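Local coordinates for protein EST1E (Clostridium proteoclasticum, PDB 2WTM) that hydrolyses ester bonds as a promiscuous feruloyl esterase, probably releasing ferulic acid from its esters with a serine nucleophile, at residues G10-Y16 against Y65-D71; E145-L149 against D161-G165; Y188-I194 against Y215-V221. Residue numbers count along the deposited sequence, not the author numbering.

Contact 1: residues G10-Y16 against Y65-D71; sequences GIKLNAY and YGHGKSD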
loop_
_atom_site.group_PDB
_atom_site.type_symbol
_atom_site.label_atom_id
_atom_site.label_comp_id
_atom_site.label_asym_id
_atom_site.label_seq_id
_atom_site.Cartn_x
_atom_site.Cartn_y
_atom_site.Cartn_z
ATOM N N GLY A 10 9.108 1.011 12.555
ATOM C CA GLY A 10 8.766 1.297 13.986
ATOM C C GLY A 10 7.814 0.358 14.720
ATOM O O GLY A 10 7.453 0.596 15.888
ATOM N N ILE A 11 7.409 -0.732 14.089
ATOM C CA ILE A 11 6.298 -1.533 14.584
ATOM C C ILE A 11 6.807 -2.951 14.853
ATOM O O ILE A 11 7.263 -3.636 13.944
ATOM C CB ILE A 11 5.187 -1.546 13.511
ATOM C CG1 ILE A 11 4.609 -0.140 13.316
ATOM C CG2 ILE A 11 4.119 -2.586 13.717
ATOM C CD1 ILE A 11 3.763 0.358 14.458
ATOM N N LYS A 12 6.655 -3.416 16.084
ATOM C CA LYS A 12 6.961 -4.777 16.385
ATOM C C LYS A 12 5.760 -5.701 16.101
ATOM O O LYS A 12 4.668 -5.512 16.621
ATOM C CB LYS A 12 7.302 -4.862 17.880
ATOM C CG LYS A 12 8.614 -4.183 18.205
ATOM C CD LYS A 12 9.159 -4.552 19.647
ATOM C CE LYS A 12 10.623 -4.115 19.833
ATOM N NZ LYS A 12 11.607 -4.642 18.794
ATOM N N LEU A 13 6.009 -6.754 15.322
ATOM C CA LEU A 13 5.010 -7.770 14.983
ATOM C C LEU A 13 5.230 -9.049 15.823
ATOM O O LEU A 13 6.276 -9.699 15.748
ATOM C CB LEU A 13 5.100 -8.105 13.462
ATOM C CG LEU A 13 4.970 -6.889 12.523
ATOM C CD1 LEU A 13 5.318 -7.424 11.196
ATOM C CD2 LEU A 13 3.620 -6.327 12.635
ATOM N N ASN A 14 4.245 -9.331 16.643
ATOM C CA ASN A 14 4.252 -10.574 17.425
ATOM C C ASN A 14 4.134 -11.781 16.474
ATOM O O ASN A 14 3.237 -11.820 15.654
ATOM C CB ASN A 14 3.098 -10.604 18.346
ATOM C CG ASN A 14 3.101 -11.855 19.254
ATOM O OD1 ASN A 14 4.092 -12.130 19.978
ATOM N ND2 ASN A 14 1.991 -12.609 19.214
ATOM N N ALA A 15 4.902 -12.801 16.690
ATOM C CA ALA A 15 4.789 -14.003 15.847
ATOM C C ALA A 15 5.127 -15.268 16.607
ATOM O O ALA A 15 5.918 -15.216 17.564
ATOM C CB ALA A 15 5.677 -13.857 14.700
ATOM N N TYR A 16 4.588 -16.384 16.135
ATOM C CA TYR A 16 4.795 -17.685 16.794
ATOM C C TYR A 16 5.414 -18.585 15.751
ATOM O O TYR A 16 4.798 -18.799 14.693
ATOM C CB TYR A 16 3.455 -18.317 17.266
ATOM C CG TYR A 16 2.679 -17.405 18.211
ATOM C CD1 TYR A 16 2.958 -17.387 19.581
ATOM C CD2 TYR A 16 1.683 -16.590 17.751
ATOM C CE1 TYR A 16 2.250 -16.569 20.436
ATOM C CE2 TYR A 16 0.978 -15.759 18.588
ATOM C CZ TYR A 16 1.273 -15.743 19.936
ATOM O OH TYR A 16 0.552 -14.957 20.796
ATOM N N TYR A 65 -0.458 -5.526 12.037
ATOM C CA TYR A 65 -0.554 -4.164 12.638
ATOM C C TYR A 65 -1.880 -4.044 13.358
ATOM O O TYR A 65 -2.958 -4.312 12.805
ATOM C CB TYR A 65 -0.480 -3.096 11.518
ATOM C CG TYR A 65 -0.470 -1.681 12.031
ATOM C CD1 TYR A 65 0.714 -0.898 11.960
ATOM C CD2 TYR A 65 -1.593 -1.085 12.525
ATOM C CE1 TYR A 65 0.751 0.433 12.411
ATOM C CE2 TYR A 65 -1.578 0.265 12.983
ATOM C CZ TYR A 65 -0.401 0.969 12.950
ATOM O OH TYR A 65 -0.331 2.279 13.306
ATOM N N GLY A 66 -1.832 -3.612 14.607
ATOM C CA GLY A 66 -3.049 -3.279 15.327
ATOM C C GLY A 66 -3.889 -4.452 15.821
ATOM O O GLY A 66 -5.034 -4.236 16.254
ATOM N N HIS A 67 -3.299 -5.668 15.782
ATOM C CA HIS A 67 -3.986 -6.903 16.075
ATOM C C HIS A 67 -3.164 -7.713 17.012
ATOM O O HIS A 67 -1.930 -7.618 17.086
ATOM C CB HIS A 67 -4.246 -7.674 14.792
ATOM C CG HIS A 67 -5.370 -7.090 13.992
ATOM N ND1 HIS A 67 -5.267 -5.866 13.335
ATOM C CD2 HIS A 67 -6.623 -7.532 13.776
ATOM C CE1 HIS A 67 -6.422 -5.601 12.758
ATOM N NE2 HIS A 67 -7.258 -6.605 12.984
ATOM N N GLY A 68 -3.896 -8.496 17.815
ATOM C CA GLY A 68 -3.205 -9.458 18.663
ATOM C C GLY A 68 -2.208 -8.755 19.548
ATOM O O GLY A 68 -2.549 -7.719 20.143
ATOM N N LYS A 69 -1.006 -9.289 19.632
ATOM C CA LYS A 69 0.027 -8.689 20.492
ATOM C C LYS A 69 1.007 -7.843 19.744
ATOM O O LYS A 69 2.109 -7.579 20.230
ATOM C CB LYS A 69 0.775 -9.764 21.314
ATOM C CG LYS A 69 -0.108 -10.681 22.134
ATOM C CD LYS A 69 0.607 -11.970 22.470
ATOM C CE LYS A 69 -0.247 -12.998 23.233
ATOM N NZ LYS A 69 0.581 -14.256 23.576
ATOM N N SER A 70 0.636 -7.416 18.525
ATOM C CA SER A 70 1.507 -6.542 17.787
ATOM C C SER A 70 1.291 -5.076 18.142
ATOM O O SER A 70 0.331 -4.743 18.780
ATOM C CB SER A 70 1.360 -6.771 16.289
ATOM O OG SER A 70 1.857 -8.040 15.933
ATOM N N ASP A 71 2.272 -4.228 17.771
ATOM C CA ASP A 71 2.156 -2.788 17.927
ATOM C C ASP A 71 1.043 -2.234 17.003
ATOM O O ASP A 71 0.611 -2.921 16.078
ATOM C CB ASP A 71 3.475 -2.077 17.614
ATOM C CG ASP A 71 4.568 -2.300 18.707
ATOM O OD1 ASP A 71 4.139 -2.603 19.862
ATOM O OD2 ASP A 71 5.747 -2.035 18.409
HETATM O O HOH W 1 5.970 0.872 17.810
#
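Two hydrogen bonds between K12 and D71 join these segments. K12 N gives its proton to D71 OD2 at 2.9 Å, and D71 N gives its own to K12 O at 3.0 Å. Here the loop that follows strand 58-62 of the alpha/beta-hydrolase fold meets strand 11-18 of the central sheet. N14 N donates to S70 OG at 2.8 Å, and S70 OG is also bonded to D63 O. K69 extends along the strand so that NZ donates to Y16 OH at 2.9 Å. A type II' turn from H67 to S70 brings K69 and S70 up to the strand. G68 takes positive phi in it, which favours glycine. S70 N closes the turn on H67 O at 2.9 Å. H67 ND1 donates to Y65 O at 2.8 Å. The packing is lighter: I11 CD1 lies 3.6 Å from Y65 CE1. At the strand's start, one water donates to G10 O at 2.4 Å and to D71 OD2 at 3.0 Å.

Contact 2: residues E145-L149 against D161-G165; sequences ELLGL and DAWDG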
loop_
_atom_site.group_PDB
_atom_site.type_symbol
_atom_site.label_atom_id
_atom_site.label_comp_id
_atom_site.label_asym_id
_atom_site.label_seq_id
_atom_site.Cartn_x
_atom_site.Cartn_y
_atom_site.Cartn_z
ATOM N N GLU A 145 -19.437 0.137 0.855
ATOM C CA GLU A 145 -19.693 -0.649 2.044
ATOM C C GLU A 145 -18.403 -1.310 2.584
ATOM O O GLU A 145 -17.461 -1.612 1.810
ATOM C CB GLU A 145 -20.742 -1.705 1.761
ATOM C CG GLU A 145 -20.830 -2.789 2.817
ATOM C CD GLU A 145 -21.885 -3.877 2.549
ATOM O OE1 GLU A 145 -22.798 -3.604 1.729
ATOM O OE2 GLU A 145 -21.727 -5.000 3.133
ATOM N N LEU A 146 -18.388 -1.581 3.879
ATOM C CA LEU A 146 -17.340 -2.359 4.468
ATOM C C LEU A 146 -17.974 -3.217 5.545
ATOM O O LEU A 146 -18.426 -2.686 6.566
ATOM C CB LEU A 146 -16.233 -1.479 5.099
ATOM C CG LEU A 146 -15.163 -2.255 5.918
ATOM C CD1 LEU A 146 -14.343 -3.193 4.993
ATOM C CD2 LEU A 146 -14.292 -1.283 6.682
ATOM N N LEU A 147 -17.982 -4.513 5.311
ATOM C CA LEU A 147 -18.426 -5.508 6.292
ATOM C C LEU A 147 -19.801 -5.129 6.885
ATOM O O LEU A 147 -19.960 -5.082 8.113
ATOM C CB LEU A 147 -17.359 -5.641 7.385
ATOM C CG LEU A 147 -15.965 -6.117 7.008
ATOM C CD1 LEU A 147 -14.993 -6.191 8.211
ATOM C CD2 LEU A 147 -16.022 -7.485 6.281
ATOM N N GLY A 148 -20.741 -4.742 6.038
ATOM C CA GLY A 148 -22.105 -4.361 6.464
ATOM C C GLY A 148 -22.387 -2.884 6.738
ATOM O O GLY A 148 -23.550 -2.472 6.695
ATOM N N LEU A 149 -21.360 -2.075 6.975
ATOM C CA LEU A 149 -21.548 -0.640 7.103
ATOM C C LEU A 149 -21.606 -0.019 5.761
ATOM O O LEU A 149 -20.720 -0.275 4.959
ATOM C CB LEU A 149 -20.419 0.020 7.878
ATOM C CG LEU A 149 -20.268 -0.354 9.328
ATOM C CD1 LEU A 149 -19.075 0.337 9.965
ATOM C CD2 LEU A 149 -21.454 0.081 10.040
ATOM N N ASP A 161 -17.398 3.074 13.427
ATOM C CA ASP A 161 -17.399 2.554 14.803
ATOM C C ASP A 161 -18.289 1.311 14.781
ATOM O O ASP A 161 -19.487 1.394 14.468
ATOM C CB ASP A 161 -17.996 3.581 15.784
ATOM C CG ASP A 161 -17.024 4.617 16.235
ATOM O OD1 ASP A 161 -16.051 4.947 15.494
ATOM O OD2 ASP A 161 -17.070 5.018 17.420
ATOM N N ALA A 162 -17.698 0.133 14.979
ATOM C CA ALA A 162 -18.447 -1.121 14.891
ATOM C C ALA A 162 -17.563 -2.241 15.489
ATOM O O ALA A 162 -16.594 -1.925 16.188
ATOM C CB ALA A 162 -18.845 -1.392 13.484
ATOM N N TRP A 163 -17.968 -3.479 15.309
ATOM C CA TRP A 163 -17.112 -4.651 15.684
ATOM C C TRP A 163 -16.807 -4.640 17.172
ATOM O O TRP A 163 -15.658 -4.543 17.635
ATOM C CB TRP A 163 -15.819 -4.620 14.810
ATOM C CG TRP A 163 -16.179 -4.395 13.389
ATOM C CD1 TRP A 163 -16.841 -5.216 12.622
ATOM C CD2 TRP A 163 -15.904 -3.219 12.586
ATOM N NE1 TRP A 163 -17.067 -4.684 11.406
ATOM C CE2 TRP A 163 -16.505 -3.429 11.376
ATOM C CE3 TRP A 163 -15.287 -1.982 12.842
ATOM C CZ2 TRP A 163 -16.474 -2.495 10.333
ATOM C CZ3 TRP A 163 -15.273 -1.017 11.787
ATOM C CH2 TRP A 163 -15.827 -1.285 10.579
ATOM N N ASP A 164 -17.851 -4.753 18.021
ATOM C CA ASP A 164 -17.549 -4.846 19.461
ATOM C C ASP A 164 -16.686 -3.783 20.092
ATOM O O ASP A 164 -15.759 -4.018 20.920
ATOM C CB ASP A 164 -16.932 -6.192 19.781
ATOM C CG ASP A 164 -17.928 -7.178 20.171
ATOM O OD1 ASP A 164 -18.981 -7.294 19.471
ATOM O OD2 ASP A 164 -17.617 -7.869 21.187
ATOM N N GLY A 165 -17.033 -2.558 19.789
ATOM C CA GLY A 165 -16.438 -1.448 20.404
ATOM C C GLY A 165 -15.119 -0.949 19.848
ATOM O O GLY A 165 -14.400 -0.218 20.530
HETATM O O HOH W 2 -19.526 -5.881 10.521
#
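D161 sits at the start of the second segment. Its CA-to-CB bond points away from residues 145-149. A162 turns the other way. Its CB meets L149 CD1 at 3.9 Å, a small apolar contact beside the larger one made by the next residue.

W163 carries most of the interface. Its CA-to-CB bond runs sideways, but the indole reaches across to three leucines. W163 CH2 is 3.7 Å from L149 CD1 and 4.2 Å from L146 CD2. On the pyrrole side, W163 NE1 lies 4.1 Å from L147 CD1. The three methyl groups approach the ring obliquely. The backbones stay well apart, with 8.4 Å between the CA atoms of L149 and A162, so side chains bridge the gap.

The leucines are grouped by a tight beta hairpin, strands 145-146 and 149-150 joined by a two-residue loop. A type I' turn runs from L146 to L149, with L146 N bonded to L149 O at 2.9 Å and L149 N to L146 O at 3.0 Å. G148 has backbone angles that call for glycine. The hairpin and the strand pair 159-162 and 166-169 belong to the insertion after strand 125-131, consistent with the lid or cap of an alpha/beta-hydrolase. W163 also packs edge-to-face on F36.

The indole nitrogen is satisfied through solvent. W163 NE1 donates to a water at 2.9 Å, and that water donates to L147 O at 2.6 Å. Beyond W163 the chain turns off through D164 and G165, out of reach of the hairpin.

Contact 3: residues Y188-I194 against Y215-V221; sequences YTKPVLI and YKNCKLV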
loop_
_atom_site.group_PDB
_atom_site.type_symbol
_atom_site.label_atom_id
_atom_site.label_comp_id
_atom_site.label_asym_id
_atom_site.label_seq_id
_atom_site.Cartn_x
_atom_site.Cartn_y
_atom_site.Cartn_z
ATOM N N TYR A 188 -0.704 -14.898 -9.749
ATOM C CA TYR A 188 -0.224 -16.037 -8.967
ATOM C C TYR A 188 -0.780 -17.299 -9.590
ATOM O O TYR A 188 -1.943 -17.636 -9.403
ATOM C CB TYR A 188 -0.653 -15.912 -7.487
ATOM C CG TYR A 188 0.014 -16.995 -6.640
ATOM C CD1 TYR A 188 1.319 -16.818 -6.181
ATOM C CD2 TYR A 188 -0.657 -18.193 -6.351
ATOM C CE1 TYR A 188 1.951 -17.815 -5.398
ATOM C CE2 TYR A 188 -0.026 -19.167 -5.616
ATOM C CZ TYR A 188 1.261 -18.966 -5.153
ATOM O OH TYR A 188 1.943 -19.938 -4.437
ATOM N N THR A 189 0.097 -17.935 -10.355
ATOM C CA THR A 189 -0.270 -19.144 -11.130
ATOM C C THR A 189 0.140 -20.442 -10.525
ATOM O O THR A 189 -0.097 -21.508 -11.155
ATOM C CB THR A 189 0.352 -19.059 -12.509
ATOM O OG1 THR A 189 1.756 -19.002 -12.379
ATOM C CG2 THR A 189 -0.196 -17.777 -13.204
ATOM N N LYS A 190 0.708 -20.422 -9.325
ATOM C CA LYS A 190 1.108 -21.632 -8.579
ATOM C C LYS A 190 -0.143 -22.194 -7.878
ATOM O O LYS A 190 -1.207 -21.628 -7.956
ATOM C CB LYS A 190 2.261 -21.374 -7.617
ATOM C CG LYS A 190 3.554 -21.012 -8.299
ATOM C CD LYS A 190 4.641 -20.710 -7.392
ATOM C CE LYS A 190 5.982 -20.456 -8.060
ATOM N NZ LYS A 190 6.981 -19.949 -7.012
ATOM N N PRO A 191 -0.035 -23.373 -7.253
ATOM C CA PRO A 191 -1.195 -23.963 -6.682
ATOM C C PRO A 191 -1.847 -23.166 -5.551
ATOM O O PRO A 191 -1.145 -22.675 -4.661
ATOM C CB PRO A 191 -0.701 -25.308 -6.123
ATOM C CG PRO A 191 0.484 -25.591 -7.003
ATOM C CD PRO A 191 1.137 -24.239 -7.107
ATOM N N VAL A 192 -3.168 -23.112 -5.631
ATOM C CA VAL A 192 -4.036 -22.477 -4.666
ATOM C C VAL A 192 -5.137 -23.410 -4.156
ATOM O O VAL A 192 -5.747 -24.140 -4.953
ATOM C CB VAL A 192 -4.680 -21.191 -5.293
ATOM C CG1 VAL A 192 -5.539 -20.501 -4.328
ATOM C CG2 VAL A 192 -3.620 -20.318 -5.838
ATOM N N LEU A 193 -5.371 -23.377 -2.822
ATOM C CA LEU A 193 -6.539 -24.021 -2.227
ATOM C C LEU A 193 -7.389 -22.999 -1.535
ATOM O O LEU A 193 -6.951 -22.392 -0.536
ATOM C CB LEU A 193 -6.168 -25.082 -1.205
ATOM C CG LEU A 193 -7.284 -25.707 -0.386
ATOM C CD1 LEU A 193 -8.090 -26.690 -1.234
ATOM C CD2 LEU A 193 -6.735 -26.492 0.828
ATOM N N ILE A 194 -8.578 -22.753 -2.089
ATOM C CA ILE A 194 -9.558 -21.911 -1.368
ATOM C C ILE A 194 -10.519 -22.799 -0.652
ATOM O O ILE A 194 -11.039 -23.763 -1.255
ATOM C CB ILE A 194 -10.319 -20.916 -2.276
ATOM C CG1 ILE A 194 -9.333 -19.924 -2.851
ATOM C CG2 ILE A 194 -11.372 -20.212 -1.468
ATOM C CD1 ILE A 194 -10.013 -19.000 -3.862
ATOM N N TYR A 215 -8.194 -18.112 -11.024
ATOM C CA TYR A 215 -6.883 -18.582 -10.801
ATOM C C TYR A 215 -6.521 -19.643 -11.861
ATOM O O TYR A 215 -7.430 -20.440 -12.257
ATOM C CB TYR A 215 -6.814 -19.218 -9.396
ATOM C CG TYR A 215 -6.410 -18.267 -8.290
ATOM C CD1 TYR A 215 -7.244 -18.074 -7.201
ATOM C CD2 TYR A 215 -5.185 -17.620 -8.327
ATOM C CE1 TYR A 215 -6.881 -17.191 -6.159
ATOM C CE2 TYR A 215 -4.798 -16.769 -7.270
ATOM C CZ TYR A 215 -5.694 -16.551 -6.204
ATOM O OH TYR A 215 -5.313 -15.672 -5.195
ATOM N N LYS A 216 -5.260 -19.687 -12.238
ATOM C CA LYS A 216 -4.723 -20.734 -13.124
ATOM C C LYS A 216 -4.852 -22.114 -12.531
ATOM O O LYS A 216 -5.246 -23.058 -13.221
ATOM C CB LYS A 216 -3.271 -20.454 -13.483
ATOM C CG LYS A 216 -2.645 -21.415 -14.444
ATOM C CD LYS A 216 -3.132 -21.134 -15.871
ATOM C CE LYS A 216 -2.584 -22.169 -16.819
ATOM N NZ LYS A 216 -3.275 -21.945 -18.123
ATOM N N ASN A 217 -4.526 -22.250 -11.251
ATOM C CA ASN A 217 -4.377 -23.561 -10.620
ATOM C C ASN A 217 -5.026 -23.494 -9.214
ATOM O O ASN A 217 -4.291 -23.534 -8.241
ATOM C CB ASN A 217 -2.890 -23.902 -10.471
ATOM C CG ASN A 217 -2.241 -24.462 -11.754
ATOM O OD1 ASN A 217 -2.741 -25.427 -12.336
ATOM N ND2 ASN A 217 -1.108 -23.898 -12.148
ATOM N N CYS A 218 -6.346 -23.442 -9.121
ATOM C CA CYS A 218 -7.002 -23.401 -7.828
ATOM C C CYS A 218 -8.023 -24.480 -7.646
ATOM O O CYS A 218 -8.876 -24.698 -8.494
ATOM C CB CYS A 218 -7.682 -22.040 -7.634
ATOM S SG CYS A 218 -8.604 -21.846 -6.072
ATOM N N LYS A 219 -7.960 -25.152 -6.512
ATOM C CA LYS A 219 -9.039 -26.018 -6.082
ATOM C C LYS A 219 -9.878 -25.364 -5.017
ATOM O O LYS A 219 -9.331 -24.798 -4.049
ATOM C CB LYS A 219 -8.451 -27.332 -5.529
ATOM C CG LYS A 219 -9.446 -28.257 -4.905
ATOM C CD LYS A 219 -8.711 -29.445 -4.321
ATOM C CE LYS A 219 -9.635 -30.566 -3.942
ATOM N NZ LYS A 219 -8.836 -31.408 -3.003
ATOM N N LEU A 220 -11.194 -25.426 -5.196
ATOM C CA LEU A 220 -12.127 -24.912 -4.214
ATOM C C LEU A 220 -12.693 -26.046 -3.389
ATOM O O LEU A 220 -13.296 -26.964 -3.945
ATOM C CB LEU A 220 -13.283 -24.182 -4.862
ATOM C CG LEU A 220 -14.393 -23.701 -3.932
ATOM C CD1 LEU A 220 -13.854 -22.679 -2.926
ATOM C CD2 LEU A 220 -15.560 -23.161 -4.706
ATOM N N VAL A 221 -12.514 -25.971 -2.091
ATOM C CA VAL A 221 -13.187 -26.858 -1.167
ATOM C C VAL A 221 -14.303 -26.165 -0.424
ATOM O O VAL A 221 -14.098 -25.247 0.311
ATOM C CB VAL A 221 -12.233 -27.535 -0.201
ATOM C CG1 VAL A 221 -13.006 -28.353 0.799
ATOM C CG2 VAL A 221 -11.319 -28.457 -0.971
HETATM O O HOH W 3 -3.752 -17.363 -11.777
HETATM O O HOH W 4 -3.074 -20.316 -9.552
#
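Strands 192-197 and 218-223 run parallel, as expected for a right-handed beta-alpha-beta unit of the alpha/beta-hydrolase sheet, with helix 205-214 as the crossover. Four backbone bonds alternate between them. V192 N donates to N217 O at 2.9 Å, and K219 N to V192 O at 2.9 Å. I194 N then donates to K219 O at 2.9 Å, and V221 N to I194 O at 2.8 Å. The other edge of 192-197 faces strand 125-131, where P191 and L193 bond to L128.

Ahead of the strands, side chain and water take over. N217 ND2 donates to T189 O at 2.8 Å. One water accepts from N217 N at 3.0 Å and donates to Y188 O at 2.9 Å and K190 O at 2.8 Å. Another accepts from K216 N at 2.8 Å and lies 3.0 Å from Y188 O. Y188 OH bonds to I125 O, and K190 NZ to R122 O.

V192, I194, C218 and L220 share one sheet face; I194, C218 and L220 meet helix 205-214, while V192 packs on Y215 and P130. I194 CG1 touches C218 SG at 3.8 Å. V192 CG2 makes a CH-pi contact over the Y215 ring, 4.0 Å from its centroid.

Contacts 1 and 3 reach the same eight-stranded sheet from opposite sides of the chain's centre. Their centres are about 29 Å apart and their nearest atoms about 19 Å. Contact 2 stands off the sheet, in the insertion between strand 125-131 and strand 192-197. Its nearest atoms are about 9 Å from contact 1 and about 16 Å from contact 3. It lies near the probable catalytic centre: the side chain of L147 approaches, without touching, the likely Ser-His-Asp triad of S108, H228 and D200. A bound phosphate, probably from the crystallisation liquor, is about 5 Å from the side chain of L147. Contact 1 extends to the second subunit, where I11 packs on D9 of that chain.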